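Metallo-beta-lactamase (Serratia marcescens, PDB 6K4X) hydrolyses the amide bond of beta-lactam antibiotics, probably with the help of the two zinc ions in its active site, as a subclass B3 metallo-beta-lactamase. Local coordinates at residues 207-211 with 236-242. Residues are numbered along the deposited sequence; the frame is centred on the assembly and turned at random.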
ATOM      1  N   SER A 207     -12.919   9.506   2.011  1.00  9.47           N
ATOM      2  CA  SER A 207     -12.363  10.851   2.146  0.50 10.36           C
ATOM      3  C   SER A 207     -10.904  10.812   1.678  1.00  9.03           C
ATOM      4  O   SER A 207     -10.107  10.083   2.240  1.00 11.13           O
ATOM      5  CB  SER A 207     -12.466  11.324   3.582  0.50 10.96           C
ATOM      6  OG  SER A 207     -13.813  11.319   4.036  0.50 13.89           O
ATOM      7  N   CYS A 208     -10.548  11.580   0.646  1.00 10.08           N
ATOM      8  CA  CYS A 208      -9.305  11.300  -0.083  1.00  9.60           C
ATOM      9  C   CYS A 208      -8.676  12.545  -0.709  1.00 10.93           C
ATOM     10  O   CYS A 208      -8.702  12.669  -1.949  1.00 15.02           O
ATOM     11  CB  CYS A 208      -9.628  10.308  -1.200  1.00 11.00           C
ATOM     12  SG  CYS A 208      -8.252   9.802  -2.271  1.00 11.60           S
ATOM     13  N   ASP A 209      -7.987  13.375   0.073  1.00  8.38           N
ATOM     14  CA  ASP A 209      -7.329  14.546  -0.466  1.00  8.36           C
ATOM     15  C   ASP A 209      -6.036  14.170  -1.188  1.00  7.48           C
ATOM     16  O   ASP A 209      -5.740  14.767  -2.231  1.00  8.61           O
ATOM     17  CB  ASP A 209      -7.006  15.562   0.624  1.00  8.82           C
ATOM     18  CG  ASP A 209      -8.246  16.118   1.284  1.00  9.80           C
ATOM     19  OD1 ASP A 209      -9.128  16.609   0.532  1.00 14.61           O
ATOM     20  OD2 ASP A 209      -8.336  16.067   2.506  1.00  9.95           O
ATOM     21  N   ILE A 210      -5.249  13.273  -0.604  1.00  7.47           N
ATOM     22  CA  ILE A 210      -3.953  12.864  -1.160  1.00  7.13           C
ATOM     23  C   ILE A 210      -3.965  11.348  -1.227  1.00  7.03           C
ATOM     24  O   ILE A 210      -4.006  10.700  -0.172  1.00  8.08           O
ATOM     25  CB  ILE A 210      -2.785  13.346  -0.288  1.00  7.14           C
ATOM     26  CG1 ILE A 210      -2.756  14.874  -0.225  1.00  7.28           C
ATOM     27  CG2 ILE A 210      -1.465  12.746  -0.774  1.00  7.73           C
ATOM     28  CD1 ILE A 210      -1.811  15.417   0.837  1.00  7.85           C
ATOM     29  N   ALA A 211      -3.922  10.794  -2.438  1.00  6.99           N
ATOM     30  CA  ALA A 211      -3.820   9.344  -2.605  1.00  7.18           C
ATOM     31  C   ALA A 211      -2.399   8.988  -3.005  1.00  6.78           C
ATOM     32  O   ALA A 211      -1.830   9.589  -3.926  1.00  7.37           O
ATOM     33  CB  ALA A 211      -4.821   8.837  -3.612  1.00  7.59           C
ATOM     34  N   TYR A 236       0.221  17.208  -4.921  1.00  7.68           N
ATOM     35  CA  TYR A 236      -0.154  15.847  -4.535  1.00  7.13           C
ATOM     36  C   TYR A 236      -1.639  15.738  -4.219  1.00  8.19           C
ATOM     37  O   TYR A 236      -2.140  14.607  -4.105  1.00  8.33           O
ATOM     38  CB  TYR A 236       0.669  15.334  -3.354  1.00  8.64           C
ATOM     39  CG  TYR A 236       2.147  15.366  -3.611  1.00  7.68           C
ATOM     40  CD1 TYR A 236       2.726  14.501  -4.523  1.00  8.32           C
ATOM     41  CD2 TYR A 236       2.965  16.248  -2.938  1.00  8.73           C
ATOM     42  CE1 TYR A 236       4.081  14.526  -4.777  1.00  9.04           C
ATOM     43  CE2 TYR A 236       4.309  16.297  -3.198  1.00  9.12           C
ATOM     44  CZ  TYR A 236       4.875  15.433  -4.104  1.00  9.64           C
ATOM     45  OH  TYR A 236       6.212  15.473  -4.342  1.00 11.97           O
ATOM     46  N   VAL A 237      -2.307  16.881  -4.050  1.00  7.42           N
ATOM     47  CA  VAL A 237      -3.649  16.958  -3.618  1.00  8.54           C
ATOM     48  C   VAL A 237      -4.552  16.845  -4.833  1.00  8.35           C
ATOM     49  O   VAL A 237      -4.405  17.594  -5.800  1.00 10.27           O
ATOM     50  CB  VAL A 237      -3.906  18.265  -2.850  1.00  8.83           C
ATOM     51  CG1 VAL A 237      -5.378  18.454  -2.545  1.00 10.83           C
ATOM     52  CG2 VAL A 237      -3.082  18.329  -1.579  1.00  9.18           C
ATOM     53  N   ASP A 238      -5.521  15.954  -4.739  1.00  8.12           N
ATOM     54  CA  ASP A 238      -6.513  15.767  -5.779  1.00  8.43           C
ATOM     55  C   ASP A 238      -7.608  14.884  -5.186  1.00  8.37           C
ATOM     56  O   ASP A 238      -7.398  13.667  -5.012  1.00  8.52           O
ATOM     57  CB  ASP A 238      -5.901  15.117  -7.023  1.00  8.71           C
ATOM     58  CG  ASP A 238      -6.894  14.713  -8.095  1.00 10.12           C
ATOM     59  OD1 ASP A 238      -8.111  14.923  -7.910  1.00  9.84           O
ATOM     60  OD2 ASP A 238      -6.413  14.161  -9.111  1.00  9.94           O
ATOM     61  N   ASN A 239      -8.723  15.489  -4.780  1.00  7.90           N
ATOM     62  CA  ASN A 239      -9.703  14.791  -3.986  1.00  9.01           C
ATOM     63  C   ASN A 239     -10.571  13.868  -4.846  1.00  9.23           C
ATOM     64  O   ASN A 239     -11.404  13.172  -4.303  1.00  9.81           O
ATOM     65  CB  ASN A 239     -10.559  15.740  -3.148  1.00 11.75           C
ATOM     66  CG  ASN A 239     -11.417  16.666  -3.966  1.00 14.16           C
ATOM     67  OD1 ASN A 239     -11.622  16.456  -5.158  1.00 15.27           O
ATOM     68  ND2 ASN A 239     -11.894  17.734  -3.343  1.00 16.83           N
ATOM     69  N   GLY A 240     -10.278  13.774  -6.145  1.00  8.41           N
ATOM     70  CA  GLY A 240     -10.878  12.769  -6.992  1.00  8.43           C
ATOM     71  C   GLY A 240      -9.986  11.558  -7.211  1.00  7.80           C
ATOM     72  O   GLY A 240     -10.362  10.644  -7.943  1.00  8.15           O
ATOM     73  N   ALA A 241      -8.808  11.506  -6.592  1.00  7.75           N
ATOM     74  CA  ALA A 241      -7.845  10.476  -6.960  1.00  7.65           C
ATOM     75  C   ALA A 241      -8.325   9.082  -6.567  1.00  6.77           C
ATOM     76  O   ALA A 241      -8.075   8.149  -7.348  1.00  7.49           O
ATOM     77  CB  ALA A 241      -6.514  10.773  -6.340  1.00  7.80           C
ATOM     78  N   CYS A 242      -8.954   8.910  -5.402  1.00  7.18           N
ATOM     79  CA  CYS A 242      -9.422   7.597  -5.050  1.00  7.37           C
ATOM     80  C   CYS A 242     -10.567   7.163  -5.976  1.00  6.92           C
ATOM     81  O   CYS A 242     -10.658   5.990  -6.338  1.00  7.61           O
ATOM     82  CB  CYS A 242      -9.855   7.560  -3.591  1.00  7.07           C
ATOM     83  SG  CYS A 242      -8.492   7.707  -2.413  1.00  9.83           S
TER
HETATM   84  O   HOH W   1     -12.209  12.965  -1.503  1.00 17.51           O
HETATM   85  O   HOH W   2     -11.544  17.460  -0.166  1.00 28.52           O
HETATM   86  O   HOH W   3      -4.246  12.739  -4.732  1.00  7.69           O
HETATM   87  O   HOH W   4      -0.633  12.113  -4.449  1.00  9.30           O
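Asp209 O receives the one direct hydrogen bond between 207-211 and 236-242. Asp238 N donates to Asp209 O at 2.8 Å, nearly in line with the C=O bond. Val237 CA adds a C-H...O contact to the same oxygen. One residue earlier, Cys208 O meets Asn239 CA at 3.1 Å in a straighter C-H...O contact (163° at the hydrogen). One water links Cys208 N to Asn239 O. Another accepts from Ala211 N and donates to Tyr236 O, with a longer bond to Asp238 O.

The covalent tie is the disulfide between Cys208 SG and Cys242 SG, 2.1 Å long with chi3 77°. Cys208 turns its sulfur anti to the backbone N (chi1 179°), which carries it across to the start of helix 241-260. Beside the bridge, Ala211 CB packs on Ala241 CB at 3.7 Å and also touches Cys242 SG. Farther from the disulfide, Ile210 CG1 lies 3.7 Å from Val237 CG2, and the two side chains cross at a slant. A type I beta turn from Asp238 to Ala241 leads into the helix. Asp238 OD1 caps it, accepting from Gly240 N above the carboxylate plane.

Ile210 pairs with strand 166-173 at the sheet edge. Asp238 OD2 forms a salt bridge with Arg224 of helix 221-231. In this alpha-beta/beta-alpha fold of metallo-beta-lactamases, the contact pins the start of C-terminal helix 241-260 to edge strand 210-213.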